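Local coordinates for BauA (Acinetobacter baumannii, PDB 6HCP), which probably takes up ferric preacinetobactin across the outer membrane as a TonB-dependent siderophore receptor, at residues M116-L121 and E133-V138; E295-F298 and L302-Y305; L540-L545 and K590-G595. One frame throughout, in Å; residues are numbered along the deposited sequence.

Contact 1: M116-L121 and E133-V138; sequences MSMNGL and EMFGRV. With EDO (1,2-ethanediol), chain P.
Met-118 meets Met-134 and Phe-135 through a single atom, its terminal methyl. The contact is small and purely apolar. Met-118 CE lies 4.1 Å from Met-134 CE, so the two thioether chains touch methyl to methyl, crossing at about a right angle. The same Met-118 CE is 4.1 Å from Phe-135 CE1, at the ring edge and near the ring plane. The chain of Met-118 runs straight out, with CG opposite the backbone N (chi1 -177°), and bends only at its last torsion. That bend (chi3 -64°) brings the methyl up to both partners, which lie on the same side of it. Met-134 also packs on its own neighbour: its CG sits 3.4 Å above the plane of the Phe-135 ring, offset toward the rim.

The polar contacts are not made between the two segments. A type I' turn spans Met-118 to Leu-121 and closes the short hairpin, with Leu-121 N 2.9 Å from Met-118 O. Ethanediol O2 donates to Asn-119 O at 2.8 Å on this turn. In the other segment a classic beta bulge sets two residues, Gly-136 and Arg-137, against Val-164 of strand 159-165. Arg-137 folds back there, and its NH1 donates to Gly-136 O at 2.8 Å. The donor comes from above the carbonyl plane, 43° out of it. Arg-137 NH2 also forms a salt bridge with Asp-36.

In the plug sheet, strands 117-118 and 135-142 are not neighbours. Strand 159-165 runs between them and bonds to both, which fits the 9.2 Å between the CA atoms of Met-118 and Phe-135. The methionines thus meet across that middle strand, where both touch Thr-165. Both also touch Tyr-245 of strand 238-252, so the contact lies where the plug packs against the barrel wall.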
ATOM      1  N   MET A 116      13.544 -30.548  16.755  1.00 26.54           N
ATOM      2  CA  MET A 116      14.602 -29.564  17.001  1.00 26.16           C
ATOM      3  C   MET A 116      15.382 -29.963  18.256  1.00 24.70           C
ATOM      4  O   MET A 116      14.800 -30.517  19.188  1.00 25.49           O
ATOM      5  CB  MET A 116      14.016 -28.165  17.216  1.00 26.47           C
ATOM      6  CG  MET A 116      13.185 -27.694  16.042  1.00 28.14           C
ATOM      7  SD  MET A 116      12.782 -25.931  16.305  1.00 31.40           S
ATOM      8  CE  MET A 116      11.740 -26.021  17.748  1.00 36.94           C
ATOM      9  N   SER A 117      16.662 -29.600  18.293  1.00 25.25           N
ATOM     10  CA  SER A 117      17.455 -29.783  19.478  1.00 26.18           C
ATOM     11  C   SER A 117      17.691 -28.443  20.178  1.00 27.63           C
ATOM     12  O   SER A 117      17.597 -27.377  19.554  1.00 25.86           O
ATOM     13  CB  SER A 117      18.737 -30.499  19.171  1.00 26.30           C
ATOM     14  OG  SER A 117      19.492 -29.851  18.159  1.00 27.75           O
ATOM     15  N   MET A 118      17.925 -28.517  21.498  1.00 25.95           N
ATOM     16  CA  MET A 118      18.315 -27.373  22.310  1.00 25.32           C
ATOM     17  C   MET A 118      19.688 -27.651  22.928  1.00 27.26           C
ATOM     18  O   MET A 118      19.844 -28.651  23.606  1.00 26.79           O
ATOM     19  CB  MET A 118      17.312 -27.074  23.421  1.00 25.25           C
ATOM     20  CG  MET A 118      17.695 -25.811  24.220  1.00 29.93           C
ATOM     21  SD  MET A 118      16.549 -25.461  25.567  1.00 35.06           S
ATOM     22  CE  MET A 118      15.044 -25.131  24.669  1.00 34.42           C
ATOM     23  N   ASN A 119      20.701 -26.884  22.509  1.00 26.47           N
ATOM     24  CA  ASN A 119      22.076 -27.120  22.916  1.00 29.09           C
ATOM     25  C   ASN A 119      22.439 -28.592  22.659  1.00 34.76           C
ATOM     26  O   ASN A 119      23.122 -29.236  23.480  1.00 27.10           O
ATOM     27  CB  ASN A 119      22.264 -26.758  24.391  1.00 31.61           C
ATOM     28  CG  ASN A 119      21.956 -25.300  24.679  1.00 32.33           C
ATOM     29  OD1 ASN A 119      22.361 -24.421  23.918  1.00 28.97           O
ATOM     30  ND2 ASN A 119      21.276 -25.038  25.780  1.00 27.79           N
ATOM     31  N   GLY A 120      21.953 -29.133  21.538  1.00 28.16           N
ATOM     32  CA  GLY A 120      22.333 -30.470  21.071  1.00 26.92           C
ATOM     33  C   GLY A 120      21.419 -31.583  21.579  1.00 27.13           C
ATOM     34  O   GLY A 120      21.586 -32.731  21.161  1.00 29.62           O
ATOM     35  N   LEU A 121      20.492 -31.272  22.489  1.00 27.02           N
ATOM     36  CA  LEU A 121      19.613 -32.265  23.129  1.00 26.41           C
ATOM     37  C   LEU A 121      18.198 -32.208  22.538  1.00 29.90           C
ATOM     38  O   LEU A 121      17.566 -31.147  22.540  1.00 27.41           O
ATOM     39  CB  LEU A 121      19.566 -31.989  24.638  1.00 26.30           C
ATOM     40  CG  LEU A 121      18.942 -33.084  25.503  1.00 27.15           C
ATOM     41  CD1 LEU A 121      19.767 -34.372  25.450  1.00 32.92           C
ATOM     42  CD2 LEU A 121      18.786 -32.625  26.946  1.00 27.25           C
ATOM     43  N   GLU A 133      13.155 -15.760  21.366  1.00 28.71           N
ATOM     44  CA  GLU A 133      13.777 -14.728  22.232  1.00 30.31           C
ATOM     45  C   GLU A 133      14.865 -15.317  23.138  1.00 32.32           C
ATOM     46  O   GLU A 133      15.717 -14.587  23.613  1.00 34.08           O
ATOM     47  CB  GLU A 133      12.725 -14.035  23.094  1.00 33.50           C
ATOM     48  CG  GLU A 133      11.921 -13.006  22.320  1.00 34.92           C
ATOM     49  CD  GLU A 133      10.753 -13.586  21.546  1.00 32.82           C
ATOM     50  OE1 GLU A 133      10.537 -14.834  21.611  1.00 33.57           O
ATOM     51  OE2 GLU A 133       9.995 -12.788  20.954  1.00 33.51           O
ATOM     52  N   MET A 134      14.822 -16.615  23.421  1.00 30.15           N
ATOM     53  CA  MET A 134      15.770 -17.165  24.403  1.00 30.54           C
ATOM     54  C   MET A 134      17.027 -17.727  23.736  1.00 32.02           C
ATOM     55  O   MET A 134      17.890 -18.279  24.431  1.00 30.23           O
ATOM     56  CB  MET A 134      15.110 -18.227  25.290  1.00 34.85           C
ATOM     57  CG  MET A 134      14.616 -19.454  24.561  1.00 34.25           C
ATOM     58  SD  MET A 134      13.841 -20.649  25.704  1.00 37.40           S
ATOM     59  CE  MET A 134      15.283 -21.446  26.387  1.00 32.44           C
ATOM     60  N   PHE A 135      17.210 -17.507  22.426  1.00 28.90           N
ATOM     61  CA  PHE A 135      18.333 -18.151  21.745  1.00 27.54           C
ATOM     62  C   PHE A 135      19.379 -17.145  21.278  1.00 31.61           C
ATOM     63  O   PHE A 135      19.059 -16.128  20.643  1.00 30.46           O
ATOM     64  CB  PHE A 135      17.822 -19.043  20.610  1.00 27.68           C
ATOM     65  CG  PHE A 135      16.804 -20.045  21.082  1.00 25.70           C
ATOM     66  CD1 PHE A 135      17.176 -21.080  21.930  1.00 25.38           C
ATOM     67  CD2 PHE A 135      15.468 -19.935  20.718  1.00 28.63           C
ATOM     68  CE1 PHE A 135      16.223 -21.940  22.455  1.00 27.69           C
ATOM     69  CE2 PHE A 135      14.523 -20.814  21.221  1.00 28.95           C
ATOM     70  CZ  PHE A 135      14.895 -21.799  22.107  1.00 29.36           C
ATOM     71  N   GLY A 136      20.642 -17.538  21.459  1.00 26.28           N
ATOM     72  CA  GLY A 136      21.798 -16.828  20.937  1.00 26.75           C
ATOM     73  C   GLY A 136      22.100 -17.194  19.493  1.00 28.03           C
ATOM     74  O   GLY A 136      22.672 -16.397  18.745  1.00 27.04           O
ATOM     75  N   ARG A 137      21.795 -18.445  19.117  1.00 27.45           N
ATOM     76  CA  ARG A 137      22.044 -18.930  17.768  1.00 24.12           C
ATOM     77  C   ARG A 137      20.892 -19.853  17.362  1.00 26.10           C
ATOM     78  O   ARG A 137      20.312 -20.543  18.181  1.00 26.21           O
ATOM     79  CB  ARG A 137      23.350 -19.714  17.634  1.00 28.04           C
ATOM     80  CG  ARG A 137      24.592 -18.982  18.120  1.00 29.76           C
ATOM     81  CD  ARG A 137      25.063 -17.941  17.115  1.00 30.65           C
ATOM     82  NE  ARG A 137      26.296 -17.316  17.560  1.00 33.85           N
ATOM     83  CZ  ARG A 137      26.396 -16.136  18.180  1.00 36.73           C
ATOM     84  NH1 ARG A 137      25.325 -15.437  18.535  1.00 32.36           N
ATOM     85  NH2 ARG A 137      27.605 -15.672  18.443  1.00 35.97           N
ATOM     86  N   VAL A 138      20.580 -19.833  16.070  1.00 24.30           N
ATOM     87  CA  VAL A 138      19.689 -20.804  15.463  1.00 27.09           C
ATOM     88  C   VAL A 138      20.448 -21.458  14.317  1.00 26.05           C
ATOM     89  O   VAL A 138      20.799 -20.774  13.358  1.00 27.12           O
ATOM     90  CB  VAL A 138      18.395 -20.146  14.957  1.00 25.49           C
ATOM     91  CG1 VAL A 138      17.576 -21.135  14.129  1.00 25.25           C
ATOM     92  CG2 VAL A 138      17.571 -19.588  16.095  1.00 26.16           C
TER
HETATM   93  C1  EDO P 813      24.675 -32.714  23.278  1.00 75.06           C
HETATM   94  O1  EDO P 813      25.913 -33.241  23.762  1.00 90.48           O
HETATM   95  C2  EDO P 813      23.627 -32.759  24.374  1.00 60.80           C
HETATM   96  O2  EDO P 813      23.581 -31.483  25.018  1.00 62.01           O

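Contact 2: E295-F298 and L302-Y305; sequences EYDF and LMAY. With EDO (1,2-ethanediol), chain V.
Glu-295, paired with Tyr-305 across the hairpin, has a carboxylate oxygen gripped twice. Both hydroxyls of an ethanediol donate to its OE2, with O1 at 2.8 Å and O2 at 2.9 Å from Glu-295 OE2. The diol probably comes from the crystallisation liquor. It also lies beside the Tyr-305 side chain. The other oxygen, Glu-295 OE1, forms a salt bridge with Arg-239, as does Asp-297 OD1. The methyl of Met-303 is tucked beside these two acids: its CE is 3.7 Å from Asp-297 OD1. The first torsion of Met-303 sets CG between the backbone N and the carbonyl carbon (chi1 77°), and further bends along the chain carry the methyl to the acids. The shared arginine probably offsets the charge of the two carboxylates.

The backbones pair as an antiparallel hairpin. Tyr-296 and Ala-304 form the hydrogen-bonded pair, with Tyr-296 N donating to Ala-304 O at 2.9 Å and Ala-304 N returning the bond. Glu-295 with Tyr-305 and Asp-297 with Met-303 are the flanking non-hydrogen-bonded pairs. Toward the turn the pairing slackens, and the bond from Phe-298 N to Leu-302 O is weak, with an N-H...O angle of 129°.

Aromatic and apolar groups cover the face that carries Tyr-296 and Ala-304. Tyr-296 CD2 stands 3.7 Å above the centre of the Phe-298 ring. Ala-304 CB approaches that ring at its edge, 3.7 Å from Phe-298 CE2. Leu-302 runs alongside Phe-298, pointing the same way. Detergent touches both Phe-298 and Leu-302, consistent with a membrane-facing surface.

The contact is the turn end of the barrel hairpin made by strands 282-297 and 302-318. Strand 238-252 continues the wall beyond Glu-295 and Asp-297, and strand 331-358 continues it beyond Met-303 and Tyr-305.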
ATOM      1  N   GLU A 295      30.304 -30.871  31.819  1.00 32.57           N
ATOM      2  CA  GLU A 295      31.527 -31.310  31.157  1.00 33.95           C
ATOM      3  C   GLU A 295      32.652 -31.412  32.197  1.00 40.86           C
ATOM      4  O   GLU A 295      32.718 -30.617  33.138  1.00 34.74           O
ATOM      5  CB  GLU A 295      31.920 -30.336  30.050  1.00 36.94           C
ATOM      6  CG  GLU A 295      30.848 -30.136  28.997  1.00 44.08           C
ATOM      7  CD  GLU A 295      31.192 -29.108  27.933  1.00 54.34           C
ATOM      8  OE1 GLU A 295      32.304 -28.542  27.984  1.00 48.17           O
ATOM      9  OE2 GLU A 295      30.310 -28.821  27.105  1.00 49.45           O
ATOM     10  N   TYR A 296      33.528 -32.397  32.008  1.00 39.03           N
ATOM     11  CA  TYR A 296      34.689 -32.611  32.888  1.00 38.37           C
ATOM     12  C   TYR A 296      35.907 -32.964  32.040  1.00 39.57           C
ATOM     13  O   TYR A 296      35.896 -33.941  31.285  1.00 36.43           O
ATOM     14  CB  TYR A 296      34.408 -33.688  33.939  1.00 48.54           C
ATOM     15  CG  TYR A 296      35.491 -33.797  34.982  1.00 49.23           C
ATOM     16  CD1 TYR A 296      35.595 -32.867  36.001  1.00 55.46           C
ATOM     17  CD2 TYR A 296      36.546 -34.673  34.807  1.00 54.66           C
ATOM     18  CE1 TYR A 296      36.667 -32.871  36.879  1.00 61.95           C
ATOM     19  CE2 TYR A 296      37.595 -34.731  35.708  1.00 61.54           C
ATOM     20  CZ  TYR A 296      37.664 -33.815  36.739  1.00 65.22           C
ATOM     21  OH  TYR A 296      38.702 -33.866  37.622  1.00 80.03           O
ATOM     22  N   ASP A 297      36.938 -32.119  32.127  1.00 36.78           N
ATOM     23  CA  ASP A 297      38.184 -32.329  31.404  1.00 38.32           C
ATOM     24  C   ASP A 297      39.136 -33.158  32.275  1.00 50.34           C
ATOM     25  O   ASP A 297      39.608 -32.671  33.291  1.00 44.05           O
ATOM     26  CB  ASP A 297      38.866 -31.002  31.072  1.00 43.23           C
ATOM     27  CG  ASP A 297      37.982 -30.026  30.320  1.00 51.68           C
ATOM     28  OD1 ASP A 297      37.083 -30.495  29.589  1.00 51.04           O
ATOM     29  OD2 ASP A 297      38.150 -28.820  30.531  1.00 47.94           O
ATOM     30  N   PHE A 298      39.336 -34.426  31.912  1.00 44.72           N
ATOM     31  CA  PHE A 298      40.295 -35.291  32.590  1.00 48.01           C
ATOM     32  C   PHE A 298      41.719 -34.839  32.255  1.00 50.31           C
ATOM     33  O   PHE A 298      42.596 -34.892  33.091  1.00 59.68           O
ATOM     34  CB  PHE A 298      40.069 -36.753  32.198  1.00 48.87           C
ATOM     35  CG  PHE A 298      38.815 -37.349  32.783  1.00 50.14           C
ATOM     36  CD1 PHE A 298      38.787 -37.815  34.089  1.00 50.83           C
ATOM     37  CD2 PHE A 298      37.663 -37.459  32.020  1.00 48.73           C
ATOM     38  CE1 PHE A 298      37.625 -38.347  34.630  1.00 55.49           C
ATOM     39  CE2 PHE A 298      36.510 -38.018  32.554  1.00 50.47           C
ATOM     40  CZ  PHE A 298      36.485 -38.440  33.863  1.00 57.52           C
ATOM     41  N   LEU A 302      41.192 -36.020  26.866  1.00 36.53           N
ATOM     42  CA  LEU A 302      40.016 -36.771  27.265  1.00 40.00           C
ATOM     43  C   LEU A 302      39.086 -35.871  28.073  1.00 42.81           C
ATOM     44  O   LEU A 302      39.492 -35.259  29.087  1.00 39.11           O
ATOM     45  CB  LEU A 302      40.426 -37.980  28.115  1.00 38.53           C
ATOM     46  CG  LEU A 302      39.261 -38.844  28.591  1.00 44.68           C
ATOM     47  CD1 LEU A 302      38.607 -39.550  27.407  1.00 39.55           C
ATOM     48  CD2 LEU A 302      39.722 -39.847  29.638  1.00 49.44           C
ATOM     49  N   MET A 303      37.805 -35.908  27.701  1.00 33.76           N
ATOM     50  CA  MET A 303      36.772 -35.189  28.434  1.00 37.19           C
ATOM     51  C   MET A 303      35.499 -36.037  28.465  1.00 31.49           C
ATOM     52  O   MET A 303      35.262 -36.838  27.571  1.00 35.53           O
ATOM     53  CB  MET A 303      36.502 -33.821  27.787  1.00 35.67           C
ATOM     54  CG  MET A 303      35.669 -33.889  26.527  1.00 60.72           C
ATOM     55  SD  MET A 303      34.043 -33.111  26.739  1.00 80.34           S
ATOM     56  CE  MET A 303      34.575 -31.441  27.100  1.00 35.58           C
ATOM     57  N   ALA A 304      34.725 -35.887  29.538  1.00 32.36           N
ATOM     58  CA  ALA A 304      33.411 -36.485  29.638  1.00 34.98           C
ATOM     59  C   ALA A 304      32.364 -35.373  29.586  1.00 36.82           C
ATOM     60  O   ALA A 304      32.615 -34.254  30.039  1.00 36.19           O
ATOM     61  CB  ALA A 304      33.272 -37.286  30.906  1.00 35.40           C
ATOM     62  N   TYR A 305      31.148 -35.751  29.189  1.00 36.08           N
ATOM     63  CA  TYR A 305      30.014 -34.849  29.233  1.00 34.86           C
ATOM     64  C   TYR A 305      28.748 -35.656  29.504  1.00 33.87           C
ATOM     65  O   TYR A 305      28.677 -36.847  29.221  1.00 31.10           O
ATOM     66  CB  TYR A 305      29.911 -34.048  27.934  1.00 32.80           C
ATOM     67  CG  TYR A 305      29.381 -34.840  26.759  1.00 33.14           C
ATOM     68  CD1 TYR A 305      28.022 -34.924  26.516  1.00 34.38           C
ATOM     69  CD2 TYR A 305      30.229 -35.489  25.884  1.00 36.44           C
ATOM     70  CE1 TYR A 305      27.521 -35.675  25.466  1.00 34.57           C
ATOM     71  CE2 TYR A 305      29.747 -36.215  24.804  1.00 37.63           C
ATOM     72  CZ  TYR A 305      28.384 -36.299  24.590  1.00 34.61           C
ATOM     73  OH  TYR A 305      27.885 -37.010  23.537  1.00 40.10           O
TER
HETATM   74  C1  EDO V 819      27.990 -31.303  25.173  1.00 67.84           C
HETATM   75  O1  EDO V 819      29.248 -31.053  25.803  1.00 66.68           O
HETATM   76  C2  EDO V 819      26.924 -30.685  26.057  1.00 67.08           C
HETATM   77  O2  EDO V 819      27.599 -29.796  26.961  1.00 65.22           O

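Contact 3: L540-L545 and K590-G595; sequences LDPSKL and KTKSGG. With EDO (1,2-ethanediol), chain E.
Pro-542 meets Lys-592 and Ser-593, next in the chain to the flat group here, the Asp-541 carboxylate. That carboxylate works inside its own segment. Asp-541 OD1 accepts from Ser-543 N at 3.0 Å, which makes an Asx turn, and from Ser-543 OG at 2.8 Å. Both donors arrive from the same face of the carboxylate plane. They brace the type I turn from Asp-541 to Lys-544, which holds Pro-542. The proline ring touches the other segment through CG and CD. Its CD is 4.0 Å from Lys-592 CE, and its CG is 4.0 Å from Ser-593 OG. The lysine chain crosses the proline at about a right angle.

Lys-592 carries most of the rest of the contact. Its fully extended chain passes along the carbonyl of Leu-540, with CE 3.2 Å from Leu-540 O. Lys-592 NZ lies 3.4 Å from the same oxygen. Away from the interface, ethanediol O2 donates to Lys-590 O.

The contact is largely on the surface. It joins the end of strand 524-541 and the turn after it to the loop between strands 575-590 and 599-618. Strand 549-569 pairs with both 524-541 and 575-590 and lies between them.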
ATOM      1  N   LEU A 540       0.595 -51.379   1.849  1.00 37.42           N
ATOM      2  CA  LEU A 540      -0.030 -52.662   1.546  1.00 41.16           C
ATOM      3  C   LEU A 540      -0.046 -52.875   0.033  1.00 43.24           C
ATOM      4  O   LEU A 540      -0.589 -52.054  -0.683  1.00 49.44           O
ATOM      5  CB  LEU A 540      -1.439 -52.599   2.138  1.00 44.19           C
ATOM      6  CG  LEU A 540      -2.153 -53.926   2.363  1.00 51.67           C
ATOM      7  CD1 LEU A 540      -1.275 -54.908   3.135  1.00 43.11           C
ATOM      8  CD2 LEU A 540      -3.471 -53.696   3.099  1.00 52.12           C
ATOM      9  N   ASP A 541       0.694 -53.885  -0.449  1.00 40.60           N
ATOM     10  CA  ASP A 541       0.875 -54.183  -1.865  1.00 42.28           C
ATOM     11  C   ASP A 541      -0.078 -55.302  -2.317  1.00 58.89           C
ATOM     12  O   ASP A 541       0.178 -56.483  -2.079  1.00 44.29           O
ATOM     13  CB  ASP A 541       2.336 -54.547  -2.144  1.00 43.33           C
ATOM     14  CG  ASP A 541       2.653 -54.762  -3.617  1.00 57.63           C
ATOM     15  OD1 ASP A 541       1.715 -54.661  -4.437  1.00 56.09           O
ATOM     16  OD2 ASP A 541       3.809 -55.120  -3.925  1.00 53.22           O
ATOM     17  N   PRO A 542      -1.123 -55.000  -3.126  1.00 60.20           N
ATOM     18  CA  PRO A 542      -2.077 -56.031  -3.544  1.00 55.19           C
ATOM     19  C   PRO A 542      -1.544 -56.964  -4.645  1.00 50.33           C
ATOM     20  O   PRO A 542      -2.129 -58.020  -4.889  1.00 62.33           O
ATOM     21  CB  PRO A 542      -3.297 -55.225  -4.020  1.00 53.64           C
ATOM     22  CG  PRO A 542      -2.724 -53.891  -4.432  1.00 56.12           C
ATOM     23  CD  PRO A 542      -1.572 -53.644  -3.478  1.00 58.41           C
ATOM     24  N   SER A 543      -0.392 -56.620  -5.228  1.00 43.03           N
ATOM     25  CA  SER A 543       0.235 -57.433  -6.262  1.00 51.41           C
ATOM     26  C   SER A 543       1.074 -58.568  -5.647  1.00 54.71           C
ATOM     27  O   SER A 543       1.507 -59.474  -6.352  1.00 53.17           O
ATOM     28  CB  SER A 543       1.072 -56.582  -7.179  1.00 55.04           C
ATOM     29  OG  SER A 543       2.330 -56.281  -6.592  1.00 64.99           O
ATOM     30  N   LYS A 544       1.385 -58.467  -4.351  1.00 46.01           N
ATOM     31  CA  LYS A 544       2.304 -59.408  -3.714  1.00 45.86           C
ATOM     32  C   LYS A 544       1.526 -60.247  -2.700  1.00 33.94           C
ATOM     33  O   LYS A 544       1.234 -59.784  -1.596  1.00 38.99           O
ATOM     34  CB  LYS A 544       3.481 -58.683  -3.056  1.00 49.22           C
ATOM     35  CG  LYS A 544       4.515 -59.626  -2.454  1.00 57.02           C
ATOM     36  CD  LYS A 544       5.864 -59.005  -2.185  1.00 72.64           C
ATOM     37  CE  LYS A 544       6.785 -59.963  -1.460  1.00 74.96           C
ATOM     38  NZ  LYS A 544       8.024 -59.286  -1.016  1.00 88.29           N
ATOM     39  N   LEU A 545       1.009 -61.382  -3.192  1.00 38.87           N
ATOM     40  CA  LEU A 545       0.087 -62.224  -2.444  1.00 38.35           C
ATOM     41  C   LEU A 545       0.908 -63.289  -1.713  1.00 36.43           C
ATOM     42  O   LEU A 545       1.720 -63.982  -2.331  1.00 33.93           O
ATOM     43  CB  LEU A 545      -0.907 -62.894  -3.397  1.00 44.47           C
ATOM     44  CG  LEU A 545      -1.856 -61.972  -4.159  1.00 53.21           C
ATOM     45  CD1 LEU A 545      -2.836 -62.812  -4.961  1.00 52.83           C
ATOM     46  CD2 LEU A 545      -2.602 -61.034  -3.221  1.00 52.05           C
ATOM     47  N   LYS A 590       9.141 -45.035  -6.394  1.00 26.70           N
ATOM     48  CA  LYS A 590       8.402 -46.286  -6.210  1.00 30.97           C
ATOM     49  C   LYS A 590       7.184 -46.026  -5.328  1.00 32.08           C
ATOM     50  O   LYS A 590       7.316 -45.574  -4.199  1.00 29.11           O
ATOM     51  CB  LYS A 590       9.313 -47.360  -5.608  1.00 33.70           C
ATOM     52  CG  LYS A 590      10.590 -47.615  -6.397  1.00 45.94           C
ATOM     53  CD  LYS A 590      11.651 -48.392  -5.642  1.00 67.26           C
ATOM     54  CE  LYS A 590      13.033 -48.247  -6.243  1.00 71.67           C
ATOM     55  NZ  LYS A 590      14.061 -48.868  -5.375  1.00 80.81           N
ATOM     56  N   THR A 591       6.006 -46.344  -5.868  1.00 28.73           N
ATOM     57  CA  THR A 591       4.725 -46.061  -5.248  1.00 29.15           C
ATOM     58  C   THR A 591       3.832 -47.302  -5.351  1.00 30.27           C
ATOM     59  O   THR A 591       4.049 -48.158  -6.178  1.00 32.03           O
ATOM     60  CB  THR A 591       4.055 -44.843  -5.911  1.00 31.50           C
ATOM     61  OG1 THR A 591       3.662 -45.204  -7.240  1.00 32.00           O
ATOM     62  CG2 THR A 591       4.963 -43.631  -5.953  1.00 32.42           C
ATOM     63  N   LYS A 592       2.830 -47.360  -4.484  1.00 30.23           N
ATOM     64  CA  LYS A 592       1.839 -48.447  -4.449  1.00 37.01           C
ATOM     65  C   LYS A 592       1.236 -48.700  -5.842  1.00 41.53           C
ATOM     66  O   LYS A 592       0.739 -47.779  -6.497  1.00 37.14           O
ATOM     67  CB  LYS A 592       0.744 -48.096  -3.444  1.00 40.29           C
ATOM     68  CG  LYS A 592      -0.281 -49.199  -3.230  1.00 43.83           C
ATOM     69  CD  LYS A 592      -1.372 -48.831  -2.262  1.00 46.47           C
ATOM     70  CE  LYS A 592      -2.434 -49.912  -2.170  1.00 58.27           C
ATOM     71  NZ  LYS A 592      -3.151 -49.871  -0.874  1.00 72.89           N
ATOM     72  N   SER A 593       1.440 -49.931  -6.330  1.00 37.79           N
ATOM     73  CA  SER A 593       0.962 -50.445  -7.623  1.00 38.59           C
ATOM     74  C   SER A 593       1.626 -49.734  -8.802  1.00 42.30           C
ATOM     75  O   SER A 593       1.147 -49.856  -9.913  1.00 35.03           O
ATOM     76  CB  SER A 593      -0.536 -50.353  -7.743  1.00 40.49           C
ATOM     77  OG  SER A 593      -1.166 -51.023  -6.663  1.00 47.34           O
ATOM     78  N   GLY A 594       2.668 -48.929  -8.551  1.00 36.31           N
ATOM     79  CA  GLY A 594       3.348 -48.235  -9.633  1.00 31.63           C
ATOM     80  C   GLY A 594       2.581 -47.010 -10.139  1.00 29.57           C
ATOM     81  O   GLY A 594       3.067 -46.294 -11.013  1.00 32.50           O
ATOM     82  N   GLY A 595       1.424 -46.733  -9.543  1.00 31.99           N
ATOM     83  CA  GLY A 595       0.482 -45.737 -10.094  1.00 38.40           C
ATOM     84  C   GLY A 595       1.087 -44.338 -10.236  1.00 40.65           C
ATOM     85  O   GLY A 595       0.856 -43.648 -11.224  1.00 36.91           O
TER
HETATM   86  C1  EDO E 802       6.861 -42.105  -1.262  1.00 41.73           C
HETATM   87  O1  EDO E 802       7.806 -42.979  -0.649  1.00 38.51           O
HETATM   88  C2  EDO E 802       6.567 -42.712  -2.626  1.00 38.55           C
HETATM   89  O2  EDO E 802       5.766 -43.878  -2.424  1.00 49.86           O

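In the fold
Along the chain the contacts follow one another without interleaving. Contact 1 belongs to the plug, near the middle of the molecule, its centre about 11 Å from that of the chain. Contacts 2 and 3 belong to the surrounding barrel, with centres about 52 Å apart. Contact 2 closes a tight hairpin turn, probably on the periplasmic side. Contact 3 joins a strand end and its turn to a loop at the other, probably extracellular, end. Contact 1 comes within about 8 Å of contact 2, nearest atoms, and is linked to it through strand 282-297: Met-118 touches Met-291 there. Together they sample the plug-in-barrel fold of TonB-dependent receptors: plug, a short barrel turn and a long-loop end of the barrel.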